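Local coordinates for aldo-keto reductase AKR2E4 (PDB 3WCZ), which catalyses the NADP-dependent reduction of 3-dehydroecdysone, has lower activity toward phenylglyoxal and isatin, and may take part in regulating moulting in the silkworm, at residues P17-T23 against Y49-T54; E182-T188 against N289-I295; W89-H93 against F121-P127. All blocks are in the same frame, centred on the assembly; numbering follows the deposited sequence.

Contact 1: residues P17-T23 against Y49-T54; sequences PIVALGT and YRHIDT. With NAP (NADP nicotinamide-adenine-dinucleotide phosphate), chain B.
His51 lays one face of its imidazole against the methyl of Ala20: Ala20 CB sits 3.5 Å from the ring centroid, 7° off the normal, a CH-pi contact. With chi1 at t the ring lies so that ND1 donates to Pro17 O at 3.0 Å, while NE2 bonds Thr85. Beyond this pair run short parallel strands, 21-22 and 51-53, after bends at Ile18 and Arg50: Leu21 bridges Ile52 (CA-CA 4.8 Å) and Gly22 bridges Asp53 (5.2 Å). Leu21 makes both its backbone bonds to that one strand, flanking Ile52: N donates to His51 O at 3.0 Å, O accepts from Asp53 N at 2.9 Å. Before the strands begin, where the backbones stand too far apart to bond, a water bridges Val19 O and Arg50 N, 2.8 Å from each. On one side of the sheet Leu21 CB meets Ile52 CD1 at 4.0 Å and Tyr49 CD2 at 3.9 Å. The other side faces the cofactor: Asp53, chi1 t, takes a hydrogen bond at OD2 from NAP O2D at 2.7 Å, and Gly22 CA approaches O2D to 3.3 Å, where a CB would clash with the ribose. Thr23, chi1 p, turns OG1 back to donate to Asp53 O at 2.7 Å. This is the opening beta-alpha-beta unit of the TIM barrel, with the nicotinamide ribose held at the C-terminal ends of its strands. Helix 35-46 packs on Leu21 and Tyr49, helix 61-73 on Ile52 and Thr54; strand 83-88 continues the sheet past 51-53, and its Lys87 forms a salt bridge with Asp53.

Contact 2: residues E182-T188 against N289-I295; sequences EVNPTNT and NKNHRVI. With EDO (1,2-ethanediol), chain E; EDO (1,2-ethanediol), chain F.
At the rim of the NADP pocket, where Ile295 touches the cofactor, the loop after strand 178-182 meets the chain that follows helix 279-286. Glu182, extended with chi1 and chi2 both t, presents its carboxylate to two successive backbone amides: OE2 accepts from Val294 N at 2.8 Å, OE1 from Ile295 N at 3.1 Å. From Asn184 to Asn187 the chain makes a type I turn, which leaves Thr186 O to accept from both Lys290 N and His292 N, each at 3.0 Å. Asn289, chi1 t, forms an Asx turn, its OD1 taking Asn291 N at 3.0 Å and also Thr188 N at 3.0 Å. A water links Asn184 OD1 (2.7 Å), Thr186 OG1 (2.6 Å) and His292 O (2.7 Å); Asn184 ND2 bonds Glu182 OE2 at 3.0 Å and the backbone O of Ser207. The guanidinium of Arg293 lies with one face toward Asn187 ND2. Segment 182-188 leads on into helix 190-198, with helix 241-251 against Pro185 and Thr188, while segment 289-295 brings Ile295 onto Tyr206 of strand 202-206.

Contact 3: residues W89-H93 against F121-P127; sequences WNDKH and FPIATKP
Phe121, chi1 m, opens the second segment with its ring edge toward Asn90 OD1; its CE1 lies 3.8 Å from Trp89 CZ3, the two rings meeting obliquely. A water joins Phe121 N (3.1 Å), Asn90 OD1 (2.7 Å) and His93 NE2 (2.7 Å). Pro122 turns away, but a second water lies 2.8 Å from Pro122 O and 2.7 Å from His93 ND1. Ile123 O meets Asn90 CB at 3.6 Å. Ala124 then runs extended, its CA over one face of the His93 imidazole and 3.4 Å from Asn90 O. Next, Thr125 N donates to Asn90 O at 2.9 Å, the one direct hydrogen bond across the contact, while Thr125 O receives a CA-H...O approach from Asp91 CA at 3.2 Å. Finally Pro127 CA reaches Asp91 OD2 at 3.8 Å. Residues Trp89 to Lys92 form a type I turn. Two loops following barrel strands 83-88 and 114-119 thus meet at the cofactor end of a TIM barrel, where Phe121 borders NADP.

Overall arrangement
Contact 1 lies buried in the barrel wall, centred 8 Å from the middle of the chain. Contacts 2 and 3, at 14 and 18 Å, join loops beyond the strand ends; contact 3 is buried despite its distance, contact 2 only partly. The chemistry follows: regular parallel strand pairing with apolar cover in contact 1, backbone amides received by side-chain and carbonyl oxygens in contact 2, and a single direct hydrogen bond eked out by waters and aromatic rings in contact 3. Contact 1 joins successive barrel strands and contact 3 the loops following two successive strands, whereas 182-188 meets a segment 101 residues further on. None touches another, yet all three border the same NADP.

Contact 1: residues P17-T23 against Y49-T54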
loop_
_atom_site.group_PDB
_atom_site.type_symbol
_atom_site.label_atom_id
_atom_site.label_comp_id
_atom_site.label_asym_id
_atom_site.label_seq_id
_atom_site.Cartn_x
_atom_site.Cartn_y
_atom_site.Cartn_z
ATOM N N PRO A 17 1.925 -1.568 -11.571
ATOM C CA PRO A 17 1.412 -2.936 -11.449
ATOM C C PRO A 17 0.399 -3.015 -10.343
ATOM O O PRO A 17 0.615 -2.425 -9.278
ATOM C CB PRO A 17 2.660 -3.761 -11.100
ATOM C CG PRO A 17 3.826 -2.884 -11.541
ATOM C CD PRO A 17 3.372 -1.477 -11.325
ATOM N N ILE A 18 -0.680 -3.762 -10.549
ATOM C CA ILE A 18 -1.817 -3.713 -9.654
ATOM C C ILE A 18 -1.778 -4.681 -8.458
ATOM O O ILE A 18 -2.726 -4.762 -7.712
ATOM C CB ILE A 18 -3.149 -3.850 -10.427
ATOM C CG1 ILE A 18 -3.290 -5.246 -10.992
ATOM C CG2 ILE A 18 -3.192 -2.768 -11.507
ATOM C CD1 ILE A 18 -4.505 -5.345 -11.884
ATOM N N VAL A 19 -0.668 -5.398 -8.280
ATOM C CA VAL A 19 -0.382 -6.086 -7.022
ATOM C C VAL A 19 0.976 -5.605 -6.534
ATOM O O VAL A 19 1.916 -5.585 -7.305
ATOM C CB VAL A 19 -0.362 -7.620 -7.173
ATOM C CG1 VAL A 19 -0.069 -8.267 -5.863
ATOM C CG2 VAL A 19 -1.705 -8.134 -7.762
ATOM N N ALA A 20 1.061 -5.217 -5.264
ATOM C CA ALA A 20 2.318 -4.829 -4.633
ATOM C C ALA A 20 2.651 -5.745 -3.487
ATOM O O ALA A 20 1.772 -6.129 -2.713
ATOM C CB ALA A 20 2.235 -3.386 -4.130
ATOM N N LEU A 21 3.929 -6.082 -3.367
ATOM C CA LEU A 21 4.397 -6.772 -2.167
ATOM C C LEU A 21 4.460 -5.820 -0.984
ATOM O O LEU A 21 5.128 -4.789 -1.059
ATOM C CB LEU A 21 5.773 -7.381 -2.385
ATOM C CG LEU A 21 6.336 -8.111 -1.152
ATOM C CD1 LEU A 21 5.599 -9.437 -0.897
ATOM C CD2 LEU A 21 7.812 -8.362 -1.260
ATOM N N GLY A 22 3.778 -6.150 0.099
ATOM C CA GLY A 22 3.920 -5.382 1.316
ATOM C C GLY A 22 5.163 -5.729 2.102
ATOM O O GLY A 22 5.524 -6.906 2.221
ATOM N N THR A 23 5.824 -4.703 2.625
ATOM C CA THR A 23 7.028 -4.889 3.439
ATOM C C THR A 23 6.912 -4.238 4.798
ATOM O O THR A 23 7.923 -4.081 5.498
ATOM C CB THR A 23 8.298 -4.408 2.713
ATOM O OG1 THR A 23 8.290 -2.979 2.552
ATOM C CG2 THR A 23 8.454 -5.082 1.338
ATOM N N TYR A 49 6.303 -10.435 -9.437
ATOM C CA TYR A 49 5.967 -9.104 -8.926
ATOM C C TYR A 49 6.911 -8.077 -9.537
ATOM O O TYR A 49 8.117 -8.334 -9.722
ATOM C CB TYR A 49 6.152 -9.013 -7.414
ATOM C CG TYR A 49 5.167 -9.712 -6.539
ATOM C CD1 TYR A 49 5.058 -11.101 -6.543
ATOM C CD2 TYR A 49 4.391 -9.003 -5.629
ATOM C CE1 TYR A 49 4.197 -11.756 -5.679
ATOM C CE2 TYR A 49 3.539 -9.648 -4.748
ATOM C CZ TYR A 49 3.432 -11.019 -4.784
ATOM O OH TYR A 49 2.605 -11.657 -3.900
ATOM N N ARG A 50 6.352 -6.902 -9.790
ATOM C CA ARG A 50 7.118 -5.771 -10.274
ATOM C C ARG A 50 6.798 -4.529 -9.454
ATOM O O ARG A 50 7.136 -3.421 -9.881
ATOM C CB ARG A 50 6.800 -5.508 -11.748
ATOM C CG ARG A 50 7.213 -6.657 -12.692
ATOM C CD ARG A 50 8.714 -6.872 -12.697
ATOM N NE ARG A 50 9.141 -7.931 -13.616
ATOM C CZ ARG A 50 9.414 -9.175 -13.248
ATOM N NH1 ARG A 50 9.265 -9.557 -11.990
ATOM N NH2 ARG A 50 9.840 -10.055 -14.165
ATOM N N HIS A 51 6.105 -4.658 -8.344
ATOM C CA HIS A 51 5.757 -3.516 -7.498
ATOM C C HIS A 51 6.011 -3.898 -6.047
ATOM O O HIS A 51 5.509 -4.920 -5.588
ATOM C CB HIS A 51 4.278 -3.130 -7.750
ATOM C CG HIS A 51 3.780 -1.911 -7.012
ATOM N ND1 HIS A 51 2.492 -1.455 -7.176
ATOM C CD2 HIS A 51 4.343 -1.072 -6.107
ATOM C CE1 HIS A 51 2.283 -0.399 -6.417
ATOM N NE2 HIS A 51 3.397 -0.133 -5.765
ATOM N N ILE A 52 6.823 -3.085 -5.354
ATOM C CA ILE A 52 7.142 -3.278 -3.939
ATOM C C ILE A 52 6.684 -2.039 -3.188
ATOM O O ILE A 52 6.993 -0.934 -3.636
ATOM C CB ILE A 52 8.648 -3.459 -3.679
ATOM C CG1 ILE A 52 9.278 -4.492 -4.625
ATOM C CG2 ILE A 52 8.879 -3.803 -2.221
ATOM C CD1 ILE A 52 8.789 -5.917 -4.483
ATOM N N ASP A 53 5.972 -2.222 -2.073
ATOM C CA ASP A 53 5.521 -1.135 -1.192
ATOM C C ASP A 53 6.344 -1.161 0.090
ATOM O O ASP A 53 6.392 -2.196 0.764
ATOM C CB ASP A 53 4.033 -1.281 -0.823
ATOM C CG ASP A 53 3.555 -0.157 0.054
ATOM O OD1 ASP A 53 3.257 0.917 -0.499
ATOM O OD2 ASP A 53 3.480 -0.328 1.292
ATOM N N THR A 54 7.011 -0.052 0.402
ATOM C CA THR A 54 7.764 0.092 1.629
ATOM C C THR A 54 7.548 1.484 2.198
ATOM O O THR A 54 6.667 2.214 1.760
ATOM C CB THR A 54 9.259 -0.272 1.386
ATOM O OG1 THR A 54 9.961 -0.398 2.634
ATOM C CG2 THR A 54 9.984 0.727 0.545
HETATM P PA NAP B . -1.577 -8.193 5.242
HETATM O O1A NAP B . -0.963 -8.297 3.909
HETATM O O2A NAP B . -2.898 -7.640 5.471
HETATM O O5B NAP B . -1.474 -9.513 6.069
HETATM C C5B NAP B . -0.268 -10.207 6.180
HETATM C C4B NAP B . -0.378 -11.523 6.936
HETATM O O4B NAP B . -1.099 -12.478 6.133
HETATM C C3B NAP B . 0.896 -12.162 7.337
HETATM O O3B NAP B . 0.689 -12.736 8.605
HETATM C C2B NAP B . 1.101 -13.163 6.305
HETATM O O2B NAP B . 1.915 -14.250 6.699
HETATM C C1B NAP B . -0.296 -13.623 5.980
HETATM N N9A NAP B . -0.532 -14.102 4.635
HETATM C C8A NAP B . -0.038 -13.552 3.506
HETATM N N7A NAP B . -0.526 -14.139 2.432
HETATM C C5A NAP B . -1.375 -15.127 2.857
HETATM C C6A NAP B . -2.168 -16.068 2.193
HETATM N N6A NAP B . -2.223 -16.209 0.803
HETATM N N1A NAP B . -2.890 -16.899 2.966
HETATM C C2A NAP B . -2.861 -16.808 4.295
HETATM N N3A NAP B . -2.121 -15.910 4.967
HETATM C C4A NAP B . -1.385 -15.058 4.238
HETATM O O3 NAP B . -0.524 -7.340 6.132
HETATM P PN NAP B . -0.184 -5.823 6.476
HETATM O O1N NAP B . 1.288 -5.802 6.672
HETATM O O2N NAP B . -1.074 -5.395 7.589
HETATM O O5D NAP B . -0.589 -4.953 5.209
HETATM C C5D NAP B . 0.022 -5.151 3.979
HETATM C C4D NAP B . 0.983 -4.043 3.529
HETATM O O4D NAP B . 0.303 -2.817 3.339
HETATM C C3D NAP B . 2.052 -3.698 4.516
HETATM O O3D NAP B . 3.046 -4.697 4.621
HETATM C C2D NAP B . 2.501 -2.415 4.022
HETATM O O2D NAP B . 3.278 -2.567 2.868
HETATM C C1D NAP B . 1.181 -1.747 3.708
HETATM N N1N NAP B . 0.529 -0.950 4.754
HETATM C C2N NAP B . 0.506 0.392 4.664
HETATM C C3N NAP B . -0.119 1.136 5.633
HETATM C C7N NAP B . -0.144 2.604 5.434
HETATM O O7N NAP B . -0.012 3.134 4.305
HETATM N N7N NAP B . -0.463 3.345 6.515
HETATM C C4N NAP B . -0.677 0.527 6.773
HETATM C C5N NAP B . -0.665 -0.872 6.854
HETATM C C6N NAP B . -0.050 -1.565 5.819
HETATM P P2B NAP B . 3.221 -14.690 5.883
HETATM O O1X NAP B . 3.799 -15.836 6.736
HETATM O O2X NAP B . 2.789 -15.190 4.574
HETATM O O3X NAP B . 4.133 -13.491 5.817
HETATM O O HOH W 1 3.614 -6.646 -9.205
#

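Contact 2: residues E182-T188 against N289-I295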
loop_
_atom_site.group_PDB
_atom_site.type_symbol
_atom_site.label_atom_id
_atom_site.label_comp_id
_atom_site.label_asym_id
_atom_site.label_seq_id
_atom_site.Cartn_x
_atom_site.Cartn_y
_atom_site.Cartn_z
ATOM N N GLU A 182 -6.698 1.587 4.017
ATOM C CA GLU A 182 -7.038 0.237 4.446
ATOM C C GLU A 182 -8.310 -0.250 3.786
ATOM O O GLU A 182 -9.353 0.371 3.959
ATOM C CB GLU A 182 -7.213 0.201 5.963
ATOM C CG GLU A 182 -7.443 -1.199 6.438
ATOM C CD GLU A 182 -7.602 -1.347 7.926
ATOM O OE1 GLU A 182 -7.051 -0.561 8.711
ATOM O OE2 GLU A 182 -8.260 -2.322 8.331
ATOM N N VAL A 183 -8.238 -1.360 3.053
ATOM C CA VAL A 183 -9.432 -1.957 2.468
ATOM C C VAL A 183 -9.374 -3.463 2.614
ATOM O O VAL A 183 -8.408 -4.114 2.182
ATOM C CB VAL A 183 -9.673 -1.572 0.981
ATOM C CG1 VAL A 183 -11.089 -1.946 0.588
ATOM C CG2 VAL A 183 -9.421 -0.094 0.746
ATOM N N ASN A 184 -10.424 -4.011 3.231
ATOM C CA ASN A 184 -10.535 -5.441 3.496
ATOM C C ASN A 184 -12.000 -5.687 3.896
ATOM O O ASN A 184 -12.794 -4.747 3.935
ATOM C CB ASN A 184 -9.523 -5.875 4.570
ATOM C CG ASN A 184 -9.623 -5.038 5.821
ATOM O OD1 ASN A 184 -10.727 -4.857 6.362
ATOM N ND2 ASN A 184 -8.503 -4.472 6.258
ATOM N N PRO A 185 -12.387 -6.957 4.162
ATOM C CA PRO A 185 -13.835 -7.188 4.269
ATOM C C PRO A 185 -14.512 -6.527 5.451
ATOM O O PRO A 185 -15.715 -6.246 5.394
ATOM C CB PRO A 185 -13.942 -8.728 4.387
ATOM C CG PRO A 185 -12.725 -9.231 3.628
ATOM C CD PRO A 185 -11.632 -8.208 3.968
ATOM N N THR A 186 -13.764 -6.293 6.511
ATOM C CA THR A 186 -14.335 -5.650 7.697
ATOM C C THR A 186 -14.127 -4.127 7.743
ATOM O O THR A 186 -14.606 -3.459 8.678
ATOM C CB THR A 186 -13.848 -6.327 8.995
ATOM O OG1 THR A 186 -12.463 -6.677 8.902
ATOM C CG2 THR A 186 -14.621 -7.597 9.215
ATOM N N ASN A 187 -13.466 -3.590 6.722
ATOM C CA ASN A 187 -13.224 -2.136 6.625
ATOM C C ASN A 187 -13.192 -1.800 5.139
ATOM O O ASN A 187 -12.121 -1.642 4.531
ATOM C CB ASN A 187 -11.932 -1.728 7.322
ATOM C CG ASN A 187 -11.815 -0.219 7.525
ATOM O OD1 ASN A 187 -12.479 0.335 8.390
ATOM N ND2 ASN A 187 -10.964 0.444 6.748
ATOM N N THR A 188 -14.365 -1.731 4.534
ATOM C CA THR A 188 -14.465 -1.748 3.087
ATOM C C THR A 188 -14.316 -0.366 2.420
ATOM O O THR A 188 -14.090 -0.272 1.206
ATOM C CB THR A 188 -15.781 -2.371 2.645
ATOM O OG1 THR A 188 -16.856 -1.631 3.221
ATOM C CG2 THR A 188 -15.883 -3.819 3.064
ATOM N N ASN A 289 -18.594 -5.675 6.144
ATOM C CA ASN A 289 -18.044 -4.425 6.657
ATOM C C ASN A 289 -18.507 -4.113 8.070
ATOM O O ASN A 289 -19.711 -4.155 8.361
ATOM C CB ASN A 289 -18.444 -3.262 5.759
ATOM C CG ASN A 289 -17.785 -1.979 6.190
ATOM O OD1 ASN A 289 -16.609 -1.969 6.522
ATOM N ND2 ASN A 289 -18.558 -0.900 6.241
ATOM N N LYS A 290 -17.555 -3.689 8.902
ATOM C CA LYS A 290 -17.817 -3.219 10.257
ATOM C C LYS A 290 -17.162 -1.861 10.491
ATOM O O LYS A 290 -17.201 -1.348 11.609
ATOM C CB LYS A 290 -17.218 -4.206 11.265
ATOM C CG LYS A 290 -17.849 -5.564 11.273
ATOM C CD LYS A 290 -19.224 -5.477 11.824
ATOM C CE LYS A 290 -19.787 -6.877 12.101
ATOM N NZ LYS A 290 -21.152 -6.794 12.689
ATOM N N ASN A 291 -16.523 -1.297 9.469
ATOM C CA ASN A 291 -15.677 -0.100 9.649
ATOM C C ASN A 291 -14.740 -0.299 10.827
ATOM O O ASN A 291 -14.506 0.613 11.640
ATOM C CB ASN A 291 -16.522 1.154 9.835
ATOM C CG ASN A 291 -17.534 1.326 8.715
ATOM O OD1 ASN A 291 -17.195 1.361 7.533
ATOM N ND2 ASN A 291 -18.801 1.401 9.081
ATOM N N HIS A 292 -14.153 -1.479 10.905
ATOM C CA HIS A 292 -13.269 -1.838 11.993
ATOM C C HIS A 292 -11.877 -1.952 11.407
ATOM O O HIS A 292 -11.594 -2.867 10.634
ATOM C CB HIS A 292 -13.735 -3.166 12.595
ATOM C CG HIS A 292 -12.949 -3.634 13.783
ATOM N ND1 HIS A 292 -13.488 -4.500 14.714
ATOM C CD2 HIS A 292 -11.688 -3.375 14.206
ATOM C CE1 HIS A 292 -12.597 -4.748 15.652
ATOM N NE2 HIS A 292 -11.496 -4.077 15.373
ATOM N N ARG A 293 -11.006 -1.030 11.797
ATOM C CA ARG A 293 -9.675 -0.936 11.229
ATOM C C ARG A 293 -8.699 -1.885 11.875
ATOM O O ARG A 293 -8.617 -1.979 13.104
ATOM C CB ARG A 293 -9.148 0.492 11.318
ATOM C CG ARG A 293 -9.980 1.510 10.589
ATOM C CD ARG A 293 -9.562 2.933 10.981
ATOM N NE ARG A 293 -10.384 3.954 10.358
ATOM C CZ ARG A 293 -10.200 4.424 9.134
ATOM N NH1 ARG A 293 -9.222 3.983 8.367
ATOM N NH2 ARG A 293 -11.033 5.343 8.675
ATOM N N VAL A 294 -7.946 -2.600 11.054
ATOM C CA VAL A 294 -6.752 -3.303 11.482
ATOM C C VAL A 294 -5.715 -2.326 12.033
ATOM O O VAL A 294 -5.071 -2.596 13.043
ATOM C CB VAL A 294 -6.124 -4.104 10.318
ATOM C CG1 VAL A 294 -4.758 -4.665 10.690
ATOM C CG2 VAL A 294 -7.042 -5.234 9.908
ATOM N N ILE A 295 -5.545 -1.197 11.354
ATOM C CA ILE A 295 -4.535 -0.202 11.746
ATOM C C ILE A 295 -5.212 0.895 12.560
ATOM O O ILE A 295 -5.958 1.721 12.043
ATOM C CB ILE A 295 -3.773 0.364 10.499
ATOM C CG1 ILE A 295 -3.077 -0.779 9.734
ATOM C CG2 ILE A 295 -2.785 1.454 10.897
ATOM C CD1 ILE A 295 -2.014 -1.552 10.506
HETATM C C1 EDO E . -20.271 2.685 5.767
HETATM O O1 EDO E . -20.760 1.600 6.598
HETATM C C2 EDO E . -20.767 2.582 4.328
HETATM O O2 EDO E . -20.266 1.385 3.700
HETATM C C1 EDO F . -9.203 6.970 5.350
HETATM O O1 EDO F . -9.865 5.871 5.998
HETATM C C2 EDO F . -8.167 7.549 6.264
HETATM O O2 EDO F . -7.286 6.528 6.757
HETATM O O HOH W 2 -7.073 3.797 5.976
HETATM O O HOH W 3 -6.910 2.120 8.977
HETATM O O HOH W 4 -10.629 -4.802 9.056
#

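Contact 3: residues W89-H93 against F121-P127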
loop_
_atom_site.group_PDB
_atom_site.type_symbol
_atom_site.label_atom_id
_atom_site.label_comp_id
_atom_site.label_asym_id
_atom_site.label_seq_id
_atom_site.Cartn_x
_atom_site.Cartn_y
_atom_site.Cartn_z
ATOM N N TRP A 89 7.625 10.016 6.170
ATOM C CA TRP A 89 7.105 9.883 7.515
ATOM C C TRP A 89 6.622 11.220 8.109
ATOM O O TRP A 89 6.921 12.303 7.581
ATOM C CB TRP A 89 8.098 9.133 8.439
ATOM C CG TRP A 89 7.485 8.803 9.775
ATOM C CD1 TRP A 89 7.929 9.215 11.017
ATOM C CD2 TRP A 89 6.289 8.061 10.006
ATOM N NE1 TRP A 89 7.067 8.771 11.978
ATOM C CE2 TRP A 89 6.054 8.059 11.393
ATOM C CE3 TRP A 89 5.382 7.400 9.171
ATOM C CZ2 TRP A 89 4.956 7.415 11.961
ATOM C CZ3 TRP A 89 4.293 6.780 9.726
ATOM C CH2 TRP A 89 4.090 6.783 11.108
ATOM N N ASN A 90 5.860 11.116 9.194
ATOM C CA ASN A 90 5.108 12.217 9.773
ATOM C C ASN A 90 5.970 13.350 10.335
ATOM O O ASN A 90 5.461 14.454 10.525
ATOM C CB ASN A 90 4.228 11.710 10.903
ATOM C CG ASN A 90 3.213 10.682 10.458
ATOM O OD1 ASN A 90 2.969 10.450 9.268
ATOM N ND2 ASN A 90 2.619 10.012 11.455
ATOM N N ASP A 91 7.237 13.077 10.621
ATOM C CA ASP A 91 8.139 14.107 11.169
ATOM C C ASP A 91 8.908 14.862 10.094
ATOM O O ASP A 91 9.818 15.632 10.390
ATOM C CB ASP A 91 9.105 13.524 12.213
ATOM C CG ASP A 91 10.065 12.495 11.648
ATOM O OD1 ASP A 91 9.839 11.940 10.559
ATOM O OD2 ASP A 91 11.072 12.205 12.347
ATOM N N LYS A 92 8.535 14.660 8.836
ATOM C CA LYS A 92 9.203 15.292 7.712
ATOM C C LYS A 92 8.227 16.074 6.840
ATOM O O LYS A 92 8.364 16.112 5.603
ATOM C CB LYS A 92 9.949 14.272 6.836
ATOM C CG LYS A 92 11.009 13.437 7.576
ATOM C CD LYS A 92 12.139 14.253 8.164
ATOM C CE LYS A 92 13.133 13.331 8.864
ATOM N NZ LYS A 92 14.282 14.054 9.384
ATOM N N HIS A 93 7.255 16.731 7.467
ATOM C CA HIS A 93 6.196 17.386 6.717
ATOM C C HIS A 93 6.468 18.823 6.279
ATOM O O HIS A 93 5.734 19.364 5.453
ATOM C CB HIS A 93 4.870 17.288 7.468
ATOM C CG HIS A 93 4.154 15.992 7.248
ATOM N ND1 HIS A 93 2.785 15.917 7.224
ATOM C CD2 HIS A 93 4.606 14.739 7.000
ATOM C CE1 HIS A 93 2.415 14.663 6.995
ATOM N NE2 HIS A 93 3.505 13.926 6.874
ATOM N N PHE A 121 0.880 9.795 6.224
ATOM C CA PHE A 121 -0.344 10.247 6.888
ATOM C C PHE A 121 -0.483 11.756 6.709
ATOM O O PHE A 121 0.530 12.472 6.549
ATOM C CB PHE A 121 -0.312 9.994 8.412
ATOM C CG PHE A 121 -0.459 8.557 8.808
ATOM C CD1 PHE A 121 0.658 7.764 8.926
ATOM C CD2 PHE A 121 -1.699 8.028 9.112
ATOM C CE1 PHE A 121 0.543 6.421 9.303
ATOM C CE2 PHE A 121 -1.845 6.681 9.457
ATOM C CZ PHE A 121 -0.717 5.886 9.567
ATOM N N PRO A 122 -1.707 12.275 6.875
ATOM C CA PRO A 122 -1.888 13.736 6.777
ATOM C C PRO A 122 -1.464 14.461 8.055
ATOM O O PRO A 122 -1.446 15.686 8.055
ATOM C CB PRO A 122 -3.394 13.901 6.515
ATOM C CG PRO A 122 -4.032 12.656 7.098
ATOM C CD PRO A 122 -2.992 11.555 6.900
ATOM N N ILE A 123 -1.171 13.729 9.109
ATOM C CA ILE A 123 -0.731 14.252 10.391
ATOM C C ILE A 123 0.748 14.575 10.325
ATOM O O ILE A 123 1.538 13.849 9.731
ATOM C CB ILE A 123 -0.956 13.191 11.503
ATOM C CG1 ILE A 123 -2.440 12.814 11.582
ATOM C CG2 ILE A 123 -0.466 13.670 12.830
ATOM C CD1 ILE A 123 -2.674 11.501 12.330
ATOM N N ALA A 124 1.124 15.673 10.984
ATOM C CA ALA A 124 2.529 16.068 11.146
ATOM C C ALA A 124 2.883 15.921 12.622
ATOM O O ALA A 124 2.100 16.309 13.493
ATOM C CB ALA A 124 2.748 17.479 10.698
ATOM N N THR A 125 4.055 15.366 12.901
ATOM C CA THR A 125 4.539 15.243 14.270
ATOM C C THR A 125 5.970 15.739 14.352
ATOM O O THR A 125 6.656 15.949 13.346
ATOM C CB THR A 125 4.468 13.805 14.799
ATOM O OG1 THR A 125 5.363 12.980 14.049
ATOM C CG2 THR A 125 3.057 13.273 14.687
ATOM N N LYS A 126 6.396 16.005 15.580
ATOM C CA LYS A 126 7.796 16.202 15.859
ATOM C C LYS A 126 8.435 14.813 15.984
ATOM O O LYS A 126 7.744 13.793 16.014
ATOM C CB LYS A 126 7.961 17.027 17.145
ATOM C CG LYS A 126 7.202 18.363 17.162
ATOM C CD LYS A 126 7.750 19.347 16.182
ATOM C CE LYS A 126 7.233 20.775 16.446
ATOM N NZ LYS A 126 7.843 21.447 17.654
ATOM N N PRO A 127 9.763 14.765 15.986
ATOM C CA PRO A 127 10.392 13.448 15.910
ATOM C C PRO A 127 10.056 12.544 17.100
ATOM O O PRO A 127 10.221 11.317 17.002
ATOM C CB PRO A 127 11.883 13.783 15.871
ATOM C CG PRO A 127 11.953 15.147 15.301
ATOM C CD PRO A 127 10.723 15.858 15.808
HETATM O O HOH W 5 3.582 11.230 6.753
HETATM O O HOH W 6 4.442 10.260 14.041
HETATM O O HOH W 7 0.589 17.533 7.577
#